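Local coordinates for protein tyrosyl-DNA phosphodiesterase 2 (Danio rerio, PDB 4F1H) that belongs to the endonuclease/exonuclease/phosphatase family of DNase I-like fold and holds a magnesium ion, at residues L17-R22 and P45-Y50; Q125-Q130 and D157-N162; L210-A213 and P218-P221. One frame throughout, in Å; residues are numbered along the deposited sequence. Where two conformers were deposited one is given.

Contact 1 of 3, residues L17-R22 and P45-Y50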
loop_
_atom_site.group_PDB
_atom_site.type_symbol
_atom_site.label_atom_id
_atom_site.label_comp_id
_atom_site.label_asym_id
_atom_site.label_seq_id
_atom_site.Cartn_x
_atom_site.Cartn_y
_atom_site.Cartn_z
ATOM N N LEU B 17 -2.300 -22.857 -25.510
ATOM C CA LEU B 17 -3.044 -24.127 -25.510
ATOM C C LEU B 17 -4.554 -23.876 -25.542
ATOM O O LEU B 17 -5.093 -23.164 -24.681
ATOM C CB LEU B 17 -2.646 -24.977 -24.309
ATOM C CG LEU B 17 -3.282 -26.373 -24.228
ATOM C CD1 LEU B 17 -2.943 -27.202 -25.474
ATOM C CD2 LEU B 17 -2.819 -27.082 -22.977
ATOM N N ASN B 18 -5.234 -24.436 -26.544
ATOM C CA ASN B 18 -6.675 -24.229 -26.695
ATOM C C ASN B 18 -7.019 -22.738 -26.790
ATOM O O ASN B 18 -8.089 -22.314 -26.348
ATOM C CB ASN B 18 -7.466 -24.868 -25.535
ATOM C CG ASN B 18 -7.314 -26.378 -25.473
ATOM O OD1 ASN B 18 -6.670 -26.903 -24.568
ATOM N ND2 ASN B 18 -7.912 -27.078 -26.424
ATOM N N LEU B 19 -6.132 -21.931 -27.360
ATOM C CA LEU B 19 -6.432 -20.478 -27.450
ATOM C C LEU B 19 -7.721 -20.106 -28.240
ATOM O O LEU B 19 -8.505 -19.267 -27.793
ATOM C CB LEU B 19 -5.217 -19.683 -27.959
ATOM C CG LEU B 19 -5.253 -18.192 -27.594
ATOM C CD1 LEU B 19 -5.373 -17.960 -26.077
ATOM C CD2 LEU B 19 -3.989 -17.532 -28.128
ATOM N N ALA B 20 -7.961 -20.743 -29.387
ATOM C CA ALA B 20 -9.189 -20.501 -30.143
ATOM C C ALA B 20 -10.449 -20.898 -29.361
ATOM O O ALA B 20 -11.434 -20.157 -29.370
ATOM C CB ALA B 20 -9.130 -21.224 -31.486
ATOM N N ASP B 21 -10.430 -22.057 -28.692
ATOM C CA ASP B 21 -11.572 -22.450 -27.859
ATOM C C ASP B 21 -11.779 -21.448 -26.713
ATOM O O ASP B 21 -12.921 -21.130 -26.338
ATOM C CB ASP B 21 -11.359 -23.844 -27.266
ATOM C CG ASP B 21 -11.370 -24.937 -28.322
ATOM O OD1 ASP B 21 -12.153 -24.810 -29.284
ATOM O OD2 ASP B 21 -10.598 -25.914 -28.176
ATOM N N ARG B 22 -10.678 -20.965 -26.133
ATOM C CA ARG B 22 -10.816 -19.992 -25.025
ATOM C C ARG B 22 -11.344 -18.614 -25.490
ATOM O O ARG B 22 -12.133 -17.961 -24.794
ATOM C CB ARG B 22 -9.506 -19.913 -24.197
ATOM C CG ARG B 22 -9.244 -21.233 -23.409
ATOM C CD ARG B 22 -7.785 -21.414 -23.040
ATOM N NE ARG B 22 -7.240 -20.110 -22.682
ATOM C CZ ARG B 22 -6.042 -19.665 -23.050
ATOM N NH1 ARG B 22 -5.202 -20.409 -23.764
ATOM N NH2 ARG B 22 -5.696 -18.452 -22.699
ATOM N N PRO B 45 -2.125 -10.984 -31.380
ATOM C CA PRO B 45 -2.831 -10.721 -32.642
ATOM C C PRO B 45 -3.818 -11.837 -33.088
ATOM O O PRO B 45 -4.903 -11.478 -33.544
ATOM C CB PRO B 45 -1.679 -10.569 -33.649
ATOM C CG PRO B 45 -0.560 -9.977 -32.810
ATOM C CD PRO B 45 -0.675 -10.695 -31.471
ATOM N N ALA B 46 -3.454 -13.111 -32.937
ATOM C CA ALA B 46 -4.367 -14.225 -33.316
ATOM C C ALA B 46 -5.681 -14.111 -32.559
ATOM O O ALA B 46 -6.755 -14.309 -33.114
ATOM C CB ALA B 46 -3.725 -15.567 -33.031
ATOM N N TYR B 47 -5.582 -13.788 -31.277
ATOM C CA TYR B 47 -6.754 -13.660 -30.421
ATOM C C TYR B 47 -7.648 -12.479 -30.827
ATOM O O TYR B 47 -8.865 -12.622 -30.959
ATOM C CB TYR B 47 -6.260 -13.509 -28.976
ATOM C CG TYR B 47 -7.285 -13.852 -27.905
ATOM C CD1 TYR B 47 -8.333 -12.975 -27.628
ATOM C CD2 TYR B 47 -7.173 -15.018 -27.170
ATOM C CE1 TYR B 47 -9.263 -13.274 -26.645
ATOM C CE2 TYR B 47 -8.122 -15.348 -26.175
ATOM C CZ TYR B 47 -9.125 -14.447 -25.915
ATOM O OH TYR B 47 -10.030 -14.782 -24.945
ATOM N N VAL B 48 -7.054 -11.306 -31.025
ATOM C CA VAL B 48 -7.854 -10.141 -31.327
ATOM C C VAL B 48 -8.444 -10.279 -32.739
ATOM O O VAL B 48 -9.517 -9.749 -33.013
ATOM C CB VAL B 48 -7.070 -8.806 -31.115
ATOM C CG1 VAL B 48 -6.242 -8.456 -32.330
ATOM C CG2 VAL B 48 -8.039 -7.679 -30.788
ATOM N N GLN B 49 -7.747 -11.025 -33.601
ATOM C CA GLN B 49 -8.213 -11.331 -34.957
ATOM C C GLN B 49 -9.545 -12.069 -34.828
ATOM O O GLN B 49 -10.560 -11.659 -35.418
ATOM C CB GLN B 49 -7.168 -12.186 -35.706
ATOM C CG GLN B 49 -7.311 -12.204 -37.228
ATOM C CD GLN B 49 -6.231 -13.041 -37.945
ATOM O OE1 GLN B 49 -5.092 -13.156 -37.487
ATOM N NE2 GLN B 49 -6.599 -13.613 -39.081
ATOM N N TYR B 50 -9.563 -13.114 -34.005
ATOM C CA TYR B 50 -10.813 -13.834 -33.765
ATOM C C TYR B 50 -11.931 -12.947 -33.178
ATOM O O TYR B 50 -13.076 -12.969 -33.654
ATOM C CB TYR B 50 -10.609 -15.059 -32.886
ATOM C CG TYR B 50 -11.913 -15.802 -32.774
ATOM C CD1 TYR B 50 -12.470 -16.423 -33.896
ATOM C CD2 TYR B 50 -12.640 -15.807 -31.588
ATOM C CE1 TYR B 50 -13.698 -17.078 -33.828
ATOM C CE2 TYR B 50 -13.873 -16.473 -31.506
ATOM C CZ TYR B 50 -14.389 -17.103 -32.634
ATOM O OH TYR B 50 -15.601 -17.756 -32.574
#

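Contact 2 of 3, residues Q125-Q130 and D157-N162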
loop_
_atom_site.group_PDB
_atom_site.type_symbol
_atom_site.label_atom_id
_atom_site.label_comp_id
_atom_site.label_asym_id
_atom_site.label_seq_id
_atom_site.Cartn_x
_atom_site.Cartn_y
_atom_site.Cartn_z
ATOM N N GLN B 125 8.970 -2.708 -7.645
ATOM C CA GLN B 125 9.509 -1.371 -7.889
ATOM C C GLN B 125 8.939 -0.754 -9.181
ATOM O O GLN B 125 8.386 0.370 -9.150
ATOM C CB GLN B 125 11.044 -1.379 -7.952
ATOM C CG GLN B 125 11.612 -0.033 -8.363
ATOM C CD GLN B 125 13.130 0.060 -8.198
ATOM O OE1 GLN B 125 13.838 -0.951 -8.183
ATOM N NE2 GLN B 125 13.630 1.283 -8.068
ATOM N N GLU B 126 9.026 -1.476 -10.293
ATOM C CA GLU B 126 8.541 -0.896 -11.552
ATOM C C GLU B 126 7.010 -0.847 -11.527
ATOM O O GLU B 126 6.401 0.113 -11.977
ATOM C CB GLU B 126 9.075 -1.685 -12.746
ATOM C CG GLU B 126 8.536 -1.312 -14.126
ATOM C CD GLU B 126 8.811 0.123 -14.551
ATOM O OE1 GLU B 126 9.764 0.798 -14.004
ATOM O OE2 GLU B 126 8.057 0.599 -15.444
ATOM N N ARG B 127 6.382 -1.883 -10.980
ATOM C CA ARG B 127 4.915 -1.875 -10.898
ATOM C C ARG B 127 4.402 -0.664 -10.128
ATOM O O ARG B 127 3.421 -0.037 -10.524
ATOM C CB ARG B 127 4.412 -3.204 -10.282
ATOM C CG ARG B 127 2.948 -3.249 -9.935
ATOM C CD ARG B 127 2.543 -4.678 -9.736
ATOM N NE ARG B 127 3.250 -5.319 -8.611
ATOM C CZ ARG B 127 4.151 -6.302 -8.748
ATOM N NH1 ARG B 127 4.484 -6.772 -9.955
ATOM N NH2 ARG B 127 4.698 -6.858 -7.657
ATOM N N THR B 128 5.039 -0.306 -9.015
ATOM C CA THR B 128 4.509 0.829 -8.267
ATOM C C THR B 128 4.828 2.170 -8.967
ATOM O O THR B 128 4.032 3.103 -8.887
ATOM C CB THR B 128 4.926 0.801 -6.787
ATOM O OG1 THR B 128 6.354 0.694 -6.712
ATOM C CG2 THR B 128 4.287 -0.392 -6.083
ATOM N N LYS B 129 5.948 2.266 -9.684
ATOM C CA LYS B 129 6.158 3.481 -10.507
ATOM C C LYS B 129 5.041 3.651 -11.540
ATOM O O LYS B 129 4.552 4.766 -11.777
ATOM C CB LYS B 129 7.492 3.438 -11.240
ATOM C CG LYS B 129 8.695 3.409 -10.318
ATOM C CD LYS B 129 9.970 3.401 -11.163
ATOM C CE LYS B 129 11.197 3.175 -10.288
ATOM N NZ LYS B 129 12.459 3.292 -11.078
ATOM N N GLN B 130 4.618 2.537 -12.138
ATOM C CA GLN B 130 3.500 2.577 -13.093
ATOM C C GLN B 130 2.205 2.915 -12.391
ATOM O O GLN B 130 1.417 3.703 -12.892
ATOM C CB GLN B 130 3.399 1.226 -13.841
ATOM C CG GLN B 130 4.622 0.911 -14.676
ATOM C CD GLN B 130 4.590 -0.504 -15.225
ATOM O OE1 GLN B 130 3.621 -1.228 -14.980
ATOM N NE2 GLN B 130 5.645 -0.914 -15.926
ATOM N N ASP B 157 -1.897 -5.667 -1.810
ATOM C CA ASP B 157 -2.465 -4.576 -0.996
ATOM C C ASP B 157 -1.414 -3.614 -0.469
ATOM O O ASP B 157 -1.643 -2.390 -0.431
ATOM C CB ASP B 157 -3.231 -5.089 0.229
ATOM C CG ASP B 157 -4.474 -5.854 -0.126
ATOM O OD1 ASP B 157 -4.896 -5.844 -1.305
ATOM O OD2 ASP B 157 -5.041 -6.467 0.800
ATOM N N ALA B 158 -0.286 -4.155 -0.004
ATOM C CA ALA B 158 0.725 -3.253 0.530
ATOM C C ALA B 158 1.346 -2.318 -0.503
ATOM O O ALA B 158 1.807 -1.219 -0.174
ATOM C CB ALA B 158 1.783 -4.036 1.235
ATOM N N GLU B 159 1.361 -2.733 -1.768
ATOM C CA GLU B 159 1.954 -1.877 -2.791
ATOM C C GLU B 159 1.162 -0.596 -2.963
ATOM O O GLU B 159 1.734 0.467 -3.243
ATOM C CB GLU B 159 2.075 -2.637 -4.119
ATOM C CG GLU B 159 3.083 -3.753 -4.017
ATOM C CD GLU B 159 3.151 -4.703 -5.214
ATOM O OE1 GLU B 159 2.262 -4.675 -6.107
ATOM O OE2 GLU B 159 4.111 -5.516 -5.249
ATOM N N VAL B 160 -0.162 -0.694 -2.793
ATOM C CA VAL B 160 -1.019 0.471 -2.834
ATOM C C VAL B 160 -0.800 1.349 -1.581
ATOM O O VAL B 160 -0.613 2.563 -1.702
ATOM C CB VAL B 160 -2.493 0.057 -2.944
ATOM C CG1 VAL B 160 -3.368 1.279 -3.012
ATOM C CG2 VAL B 160 -2.657 -0.797 -4.214
ATOM N N ALA B 161 -0.807 0.744 -0.396
ATOM C CA ALA B 161 -0.515 1.530 0.818
ATOM C C ALA B 161 0.849 2.212 0.683
ATOM O O ALA B 161 1.002 3.385 1.050
ATOM C CB ALA B 161 -0.574 0.650 2.085
ATOM N N ASN B 162 1.827 1.493 0.128
ATOM C CA ASN B 162 3.194 2.019 -0.016
ATOM C C ASN B 162 3.429 3.084 -1.105
ATOM O O ASN B 162 4.576 3.517 -1.296
ATOM C CB ASN B 162 4.230 0.873 -0.088
ATOM C CG ASN B 162 4.271 0.045 1.204
ATOM O OD1 ASN B 162 3.953 0.561 2.276
ATOM N ND2 ASN B 162 4.623 -1.238 1.101
#

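Contact 3 of 3, residues L210-A213 and P218-P221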
loop_
_atom_site.group_PDB
_atom_site.type_symbol
_atom_site.label_atom_id
_atom_site.label_comp_id
_atom_site.label_asym_id
_atom_site.label_seq_id
_atom_site.Cartn_x
_atom_site.Cartn_y
_atom_site.Cartn_z
ATOM N N LEU B 210 -12.334 3.992 -9.584
ATOM C CA LEU B 210 -13.437 4.843 -10.021
ATOM C C LEU B 210 -13.276 6.241 -9.463
ATOM O O LEU B 210 -12.966 6.406 -8.284
ATOM C CB LEU B 210 -14.772 4.231 -9.558
ATOM C CG LEU B 210 -16.006 5.127 -9.713
ATOM C CD1 LEU B 210 -16.339 5.331 -11.219
ATOM C CD2 LEU B 210 -17.219 4.531 -8.974
ATOM N N ARG B 211 -13.457 7.252 -10.312
ATOM C CA ARG B 211 -13.532 8.646 -9.850
ATOM C C ARG B 211 -14.766 9.305 -10.475
ATOM O O ARG B 211 -15.062 9.103 -11.666
ATOM C CB ARG B 211 -12.271 9.424 -10.246
ATOM C CG ARG B 211 -12.192 10.801 -9.553
ATOM C CD ARG B 211 -11.397 11.768 -10.412
ATOM N NE ARG B 211 -12.234 12.274 -11.489
ATOM C CZ ARG B 211 -11.821 13.120 -12.426
ATOM N NH1 ARG B 211 -12.671 13.539 -13.344
ATOM N NH2 ARG B 211 -10.564 13.531 -12.447
ATOM N N SER B 212 -15.538 10.054 -9.672
ATOM C CA SER B 212 -16.689 10.755 -10.239
ATOM C C SER B 212 -16.273 11.989 -11.021
ATOM O O SER B 212 -15.123 12.429 -10.968
ATOM C CB SER B 212 -17.669 11.185 -9.140
ATOM O OG SER B 212 -18.062 10.082 -8.354
ATOM N N ALA B 213 -17.238 12.544 -11.749
ATOM C CA ALA B 213 -17.078 13.847 -12.404
ATOM C C ALA B 213 -17.581 14.854 -11.382
ATOM O O ALA B 213 -18.579 14.576 -10.704
ATOM C CB ALA B 213 -17.977 13.920 -13.637
ATOM N N PRO B 218 -22.328 12.157 -7.773
ATOM C CA PRO B 218 -21.291 11.121 -7.649
ATOM C C PRO B 218 -21.777 9.777 -8.171
ATOM O O PRO B 218 -22.976 9.462 -8.129
ATOM C CB PRO B 218 -21.028 11.051 -6.141
ATOM C CG PRO B 218 -21.516 12.377 -5.606
ATOM C CD PRO B 218 -22.715 12.700 -6.460
ATOM N N VAL B 219 -20.835 9.002 -8.694
ATOM C CA VAL B 219 -21.115 7.694 -9.242
ATOM C C VAL B 219 -20.747 6.713 -8.157
ATOM O O VAL B 219 -19.695 6.852 -7.497
ATOM C CB VAL B 219 -20.174 7.405 -10.420
ATOM C CG1 VAL B 219 -20.393 5.988 -10.961
ATOM C CG2 VAL B 219 -20.383 8.425 -11.501
ATOM N N THR B 220 -21.610 5.731 -7.951
ATOM C CA THR B 220 -21.268 4.624 -7.076
ATOM C C THR B 220 -21.290 3.339 -7.900
ATOM O O THR B 220 -22.064 3.223 -8.854
ATOM C CB THR B 220 -22.291 4.490 -5.939
ATOM O OG1 THR B 220 -23.601 4.374 -6.505
ATOM C CG2 THR B 220 -22.237 5.723 -5.054
ATOM N N PRO B 221 -20.433 2.379 -7.543
ATOM C CA PRO B 221 -20.641 1.062 -8.164
ATOM C C PRO B 221 -21.942 0.451 -7.672
ATOM O O PRO B 221 -22.394 0.774 -6.563
ATOM C CB PRO B 221 -19.440 0.247 -7.668
ATOM C CG PRO B 221 -18.985 0.919 -6.402
ATOM C CD PRO B 221 -19.310 2.387 -6.585
HETATM O O HOH W 1 -17.183 7.920 -7.443
#

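Contact 1 of 3, residues L17-R22 and P45-Y50
Leu19 and Tyr47 make the apolar contact between two helices, pairing the first turn of helix 19-33 with the first turn of helix 45-54 on one flank of the DNase I-like sandwich. Leu19 CD1 lies 3.6 Å from Tyr47 CD2, and CG of the same leucine lies 3.7 Å from that ring carbon. Both leucine atoms sit near the ring plane, so the leucine meets the edge of the tyrosine rather than a face, and the two side chains cross at nearly a right angle. With CG anti to the backbone N (chi1 -159°), the Tyr47 ring extends toward helix 19-33. Tyr47 CE2 lies 3.8 Å from Leu19 CD1. Farther along helix 19-33 the same ring packs on Ala23 and Leu26. Arg22 is buried and its guanidinium is held by backbone carbonyls: NE reaches Thr238 O, NH2 reaches Asp12 O, and NH1 reaches Asp15 O. The helix start is thereby tied to the loop just before it and to the loop carrying Thr238. Arg22 NH1 also donates to Leu17 O at 2.9 Å, with that oxygen in the guanidinium plane while the nitrogen stands 35° above the carbonyl plane.

Contact 2 of 3, residues Q125-Q130 and D157-N162
Arg127 reaches Glu159 by a side chain that leaves the helix with CG anti to the backbone N and then bends at chi3 (63°), while Glu159 runs straight out beyond its own CG. The two chains meet at about a right angle in a side-on bidentate salt bridge between helix 124-140 and the short helix 157-161 of this DNase I-like fold. Arg127 NE donates to Glu159 OE1 at 2.8 Å, and Arg127 NH2 donates to Glu159 OE2 at 2.8 Å. Each N-H points at its oxygen with an angle of 164°, and both oxygens lie close to the guanidinium plane. The carboxylate plane is turned 29° from it. OE2 receives its bond on the syn lone pair, whereas OE1 is met on the syn side but clearly out of the carboxylate plane. Backbones come nearest at Thr128 and Glu159, whose CA atoms are 6.6 Å apart; Thr128 has alternate conformers, so the approach of its CG2 to Glu159 CB, 3.7 Å in one of them, is less certain.

A second shell fixes both ends of the pair. Arg127 NH1 is taken by Glu118 O and Cys120 O. Each carboxylate oxygen has a further partner, which would probably favour the charged form: Arg156 N bonds Glu159 OE1, and Ser124 OG bonds Glu159 OE2.

Contact 3 of 3, residues L210-A213 and P218-P221
Ser212 and Val219 supply the polar link of this contact, made where strand 202-211 gives way to the short connection leading into strand 220-227. Val219 N donates to Ser212 OG at 3.0 Å, and the N-H...O angle of 168° makes the bond nearly straight. It is the one direct hydrogen bond between 210-213 and 218-221, and it joins a side chain to the backbone, not strand to strand. The hydroxyl faces Val219 with OG anti to the carbonyl carbon of its own residue (chi1 -55°). Pro218 CA also comes close to this hydroxyl, 3.5 Å from Ser212 OG. A water adds a second, indirect path: it donates to Val219 O at 2.7 Å and lies 2.5 Å from Ser212 OG, a separation so short that its detail is doubtful.

The apolar part centres on the branched end of Leu210. Leu210 CD2 lies 3.8 Å from Pro221 CD and 4.0 Å from Val219 CG1, so the branch touches both the proline ring and the valine, and Leu210 CD1 meets the same valine methyl. The leucine crosses both side chains at a slant.

A separate set of bonds ties 210-213 to other parts of the chain. Arg211, whose side chain starts out away from 218-221, bends back so that Arg211 NE donates to Ser212 O at 2.9 Å, and its NH1 and NH2 bond Ala145 O, Pro142 O and Ala141 O.

Outward from these groups, Leu210 and Val219 both pack on Ile146 of strand 145-150 and on Phe248 of strand 243-249, while Leu210 and Pro221 meet Val173 of helix 173-176. Strands 145-150 and 243-249 belong to different sheets of the sandwich, so this connection lies where its two layers face each other.

In the fold
From the N terminus, contact 1 comes first: helix 19-33 runs into strand 37-43 and returns in helix 45-54, and the contact closes that excursion of 22 intervening residues on one flank of the six-stranded sheet. Contact 2 follows, closing the path from helix 124-140 through strand 145-150 to helix 157-161 beside the seven-stranded sheet. Contact 3 closes the short connection between strand 202-211, of the seven-stranded sheet, and strand 220-227 at the edge of the other, with four residues between its segments. All three are in series; none nests or crosses. Contacts 1 and 3 lie on opposite sides of the chain's centre, their centres about 34 Å apart.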